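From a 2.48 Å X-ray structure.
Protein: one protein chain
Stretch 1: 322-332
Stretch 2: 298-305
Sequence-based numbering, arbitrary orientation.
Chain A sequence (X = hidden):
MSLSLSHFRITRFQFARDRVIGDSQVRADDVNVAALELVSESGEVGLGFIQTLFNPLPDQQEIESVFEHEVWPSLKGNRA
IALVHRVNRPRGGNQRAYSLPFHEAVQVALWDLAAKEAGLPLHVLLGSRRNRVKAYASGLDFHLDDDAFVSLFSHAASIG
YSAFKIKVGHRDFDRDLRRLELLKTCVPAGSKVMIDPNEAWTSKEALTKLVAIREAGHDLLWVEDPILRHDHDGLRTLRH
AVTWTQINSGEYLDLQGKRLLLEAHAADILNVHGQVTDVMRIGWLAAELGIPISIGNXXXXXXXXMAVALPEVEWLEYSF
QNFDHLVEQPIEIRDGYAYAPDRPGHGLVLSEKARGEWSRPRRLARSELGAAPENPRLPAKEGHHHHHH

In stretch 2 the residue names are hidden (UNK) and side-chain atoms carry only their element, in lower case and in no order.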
# COMPACT_ATOMS: atom_id res chain seq x y z
N ASN A 322 28.05 -37.53 -13.56
CA ASN A 322 28.70 -38.85 -13.40
C ASN A 322 28.79 -39.18 -11.91
O ASN A 322 29.86 -39.06 -11.33
CB ASN A 322 30.08 -38.92 -14.05
CG ASN A 322 31.08 -37.94 -13.42
OD1 ASN A 322 30.69 -36.86 -12.96
ND2 ASN A 322 32.38 -38.32 -13.39
N PHE A 323 27.67 -39.61 -11.33
CA PHE A 323 27.52 -39.81 -9.87
C PHE A 323 27.12 -41.24 -9.52
O PHE A 323 27.23 -41.64 -8.39
CB PHE A 323 26.42 -38.86 -9.29
CG PHE A 323 26.78 -37.39 -9.26
CD1 PHE A 323 28.06 -36.95 -9.54
CD2 PHE A 323 25.81 -36.44 -8.92
CE1 PHE A 323 28.39 -35.54 -9.50
CE2 PHE A 323 26.11 -35.08 -8.88
CZ PHE A 323 27.41 -34.63 -9.15
N ASP A 324 26.64 -42.01 -10.47
CA ASP A 324 25.94 -43.25 -10.15
C ASP A 324 26.85 -44.30 -9.50
O ASP A 324 26.38 -45.15 -8.72
CB ASP A 324 25.27 -43.82 -11.41
CG ASP A 324 24.08 -42.98 -11.90
OD1 ASP A 324 23.83 -41.83 -11.42
OD2 ASP A 324 23.36 -43.48 -12.78
N HIS A 325 28.14 -44.25 -9.81
CA HIS A 325 29.07 -45.22 -9.31
C HIS A 325 29.16 -45.21 -7.77
O HIS A 325 29.64 -46.19 -7.13
CB HIS A 325 30.45 -44.98 -9.94
CG HIS A 325 31.06 -43.69 -9.54
ND1 HIS A 325 30.60 -42.47 -10.01
CD2 HIS A 325 32.09 -43.41 -8.71
CE1 HIS A 325 31.32 -41.50 -9.48
NE2 HIS A 325 32.24 -42.05 -8.69
N LEU A 326 28.69 -44.13 -7.16
CA LEU A 326 28.79 -44.00 -5.75
C LEU A 326 27.75 -44.82 -4.98
O LEU A 326 27.93 -45.05 -3.79
CB LEU A 326 28.74 -42.54 -5.32
CG LEU A 326 29.80 -41.51 -5.73
CD1 LEU A 326 29.28 -40.10 -5.42
CD2 LEU A 326 31.16 -41.71 -5.09
N VAL A 327 26.68 -45.26 -5.65
CA VAL A 327 25.60 -45.96 -4.95
C VAL A 327 25.28 -47.32 -5.60
O VAL A 327 25.61 -47.54 -6.78
CB VAL A 327 24.28 -45.12 -4.93
CG1 VAL A 327 24.31 -44.00 -3.84
CG2 VAL A 327 23.97 -44.60 -6.34
N GLU A 328 24.60 -48.20 -4.86
CA GLU A 328 24.29 -49.55 -5.36
C GLU A 328 23.30 -49.49 -6.48
O GLU A 328 23.58 -50.00 -7.55
CB GLU A 328 23.80 -50.49 -4.25
CG GLU A 328 24.90 -50.76 -3.23
CD GLU A 328 24.47 -51.58 -2.03
OE1 GLU A 328 23.24 -51.83 -1.81
OE2 GLU A 328 25.42 -51.97 -1.29
N GLN A 329 22.14 -48.87 -6.25
CA GLN A 329 21.17 -48.60 -7.33
C GLN A 329 20.61 -47.18 -7.32
O GLN A 329 19.87 -46.79 -6.40
CB GLN A 329 20.01 -49.62 -7.38
CG GLN A 329 19.60 -50.07 -6.05
CD GLN A 329 18.84 -51.38 -6.05
OE1 GLN A 329 18.08 -51.68 -6.96
NE2 GLN A 329 19.03 -52.14 -4.99
N PRO A 330 20.91 -46.44 -8.37
CA PRO A 330 20.49 -45.06 -8.56
C PRO A 330 18.99 -45.03 -8.80
O PRO A 330 18.41 -46.10 -9.05
CB PRO A 330 21.24 -44.62 -9.83
CG PRO A 330 21.51 -45.89 -10.56
CD PRO A 330 21.66 -46.97 -9.52
N ILE A 331 18.39 -43.85 -8.73
CA ILE A 331 16.98 -43.64 -9.03
C ILE A 331 16.64 -43.92 -10.49
O ILE A 331 17.23 -43.33 -11.38
CB ILE A 331 16.52 -42.16 -8.67
CG1 ILE A 331 16.66 -41.86 -7.16
CG2 ILE A 331 15.07 -41.87 -9.16
CD1 ILE A 331 16.13 -43.00 -6.18
N GLU A 332 15.68 -44.80 -10.73
CA GLU A 332 15.19 -45.05 -12.08
C GLU A 332 14.57 -43.80 -12.78
O GLU A 332 13.67 -43.15 -12.24
CB GLU A 332 14.15 -46.18 -12.06
CG GLU A 332 13.82 -46.71 -13.47
CD GLU A 332 12.76 -47.79 -13.49
OE1 GLU A 332 12.20 -48.13 -12.42
OE2 GLU A 332 12.44 -48.30 -14.61
N UNK A 298 18.96 -32.55 -7.18
CA UNK A 298 19.35 -33.05 -5.88
C UNK A 298 20.43 -34.10 -6.11
O UNK A 298 20.41 -34.81 -7.12
c UNK A 298 17.19 -32.32 -4.79
c UNK A 298 18.14 -33.52 -5.04
o UNK A 298 17.39 -34.57 -5.69
N UNK A 299 21.42 -34.16 -5.23
CA UNK A 299 22.47 -35.16 -5.37
C UNK A 299 21.89 -36.56 -5.42
O UNK A 299 21.23 -36.98 -4.51
c UNK A 299 23.55 -35.04 -4.28
c UNK A 299 27.27 -36.73 -5.58
c UNK A 299 26.30 -37.55 -5.05
c UNK A 299 25.09 -37.00 -4.63
c UNK A 299 27.05 -35.35 -5.68
c UNK A 299 25.84 -34.81 -5.25
c UNK A 299 24.86 -35.62 -4.70
N UNK A 300 22.14 -37.24 -6.54
CA UNK A 300 21.65 -38.58 -6.82
C UNK A 300 20.14 -38.74 -6.82
O UNK A 300 19.64 -39.84 -6.67
c UNK A 300 23.72 -40.04 -6.44
c UNK A 300 24.42 -41.02 -5.51
c UNK A 300 22.34 -39.65 -5.93
c UNK A 300 23.64 -40.61 -7.85
N UNK A 301 19.43 -37.63 -7.04
CA UNK A 301 17.99 -37.62 -7.30
C UNK A 301 17.17 -38.06 -6.09
O UNK A 301 16.04 -38.50 -6.22
o UNK A 301 19.99 -36.39 -10.13
c UNK A 301 19.54 -37.56 -10.02
c UNK A 301 17.63 -38.41 -8.58
c UNK A 301 18.04 -37.75 -9.90
o UNK A 301 20.28 -38.58 -9.96
N UNK A 302 17.75 -37.92 -4.91
CA UNK A 302 17.03 -38.07 -3.66
C UNK A 302 15.67 -37.31 -3.62
O UNK A 302 14.66 -37.81 -3.06
c UNK A 302 17.93 -37.62 -2.50
N UNK A 303 15.63 -36.10 -4.21
CA UNK A 303 14.44 -35.27 -4.16
C UNK A 303 13.29 -35.92 -4.90
O UNK A 303 12.20 -35.38 -4.92
N UNK A 304 13.52 -37.08 -5.52
CA UNK A 304 12.41 -37.79 -6.18
C UNK A 304 11.19 -38.01 -5.24
O UNK A 304 10.03 -37.97 -5.64
c UNK A 304 13.32 -40.23 -5.91
c UNK A 304 12.88 -39.11 -6.91
c UNK A 304 11.81 -39.59 -7.90
N UNK A 305 11.48 -38.17 -3.96
CA UNK A 305 10.48 -38.52 -2.98
C UNK A 305 9.57 -37.37 -2.61
O UNK A 305 8.37 -37.58 -2.44
c UNK A 305 13.11 -40.69 -2.44
c UNK A 305 12.01 -42.58 -2.40
c UNK A 305 11.15 -39.12 -1.78
c UNK A 305 11.83 -40.41 -2.08
n UNK A 305 13.20 -42.04 -2.62
n UNK A 305 11.17 -41.62 -2.06
O HOH W 1 20.39 -41.83 -8.23
O HOH W 2 20.92 -41.08 -10.58

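Position 298 carries three side-chain atoms, one carbon bearing an oxygen and a second carbon, a beta-branched hydroxyl. It reaches nothing on stretch 1, and its oxygen instead takes a hydrogen bond from the backbone N of position 303, 2.8 Å away. This is Thr298, and its work is to hold its own loop in shape. Its backbone O also accepts from the N of position 301 at 3.0 Å.

Position 299 has one carbon followed by a ring of six carbons and no heteroatom. The ring lies in an offset stack on the Phe323 ring, centroids 4.2 Å apart and planes at 15°, and its edge meets Leu326. This is Phe299. Phe323 CE2 is 3.3 Å from Phe299 CE1, and Leu326 CD1 is 3.9 Å from Phe299 CZ. One aromatic side chain thus offers a face to a ring and an edge to a methyl group.

Position 300 shows four carbons forked at the second, with tips close to Phe323, Asp324 and Val327. The fork makes it Leu300, in the mt rotamer. Leu300 CD1 meets Val327 CG1 at 3.4 Å and Leu300 CD2 meets Phe323 CB at 3.6 Å. The backbone has a positive phi of 60°.

Position 301 has three carbons, the third carrying two oxygens, and its first carbon lies 3.9 Å from Ile331 CG1. A carboxylate on a chain of this length is Glu301. The O of water 2 donates to Glu301 OE1 at 2.7 Å and to Asp324 OD1 at 3.1 Å, so one water serves two acidic side chains that do not bond to each other.

Position 302 has a single carbon, directed away from stretch 1; it is Ala302. Position 303 has no side-chain atom and no contact with stretch 1; it is Gly303. An ideal CB there would come within 2.9 Å of Thr298 OG1, so the close packing of the loop leaves no room for one.

Position 304 has one carbon carrying two more, and one of these two branch carbons lies 3.9 Å from Ile331 CG1. The beta fork makes it Val304, and the branch is CG1. It closes a type I turn begun at Glu301.

Position 305 has a carbon and a five-membered ring of three carbons and two nitrogens, and it makes no contact within 4.5 Å with stretch 1. This is His305; both nitrogens are hydrogen-bonded elsewhere in the structure.

The contact works by apolar packing, without a direct hydrogen bond between the stretches. The phenylalanine stack and Leu300 anchor one part, while Ile331 packs against Glu301 and Val304 at another. Water 1 joins the backbones, its O donating to Leu300 O at 2.6 Å and accepting from Ile331 N at 2.9 Å.

Stretch 2 298-305: TFLEAGVH
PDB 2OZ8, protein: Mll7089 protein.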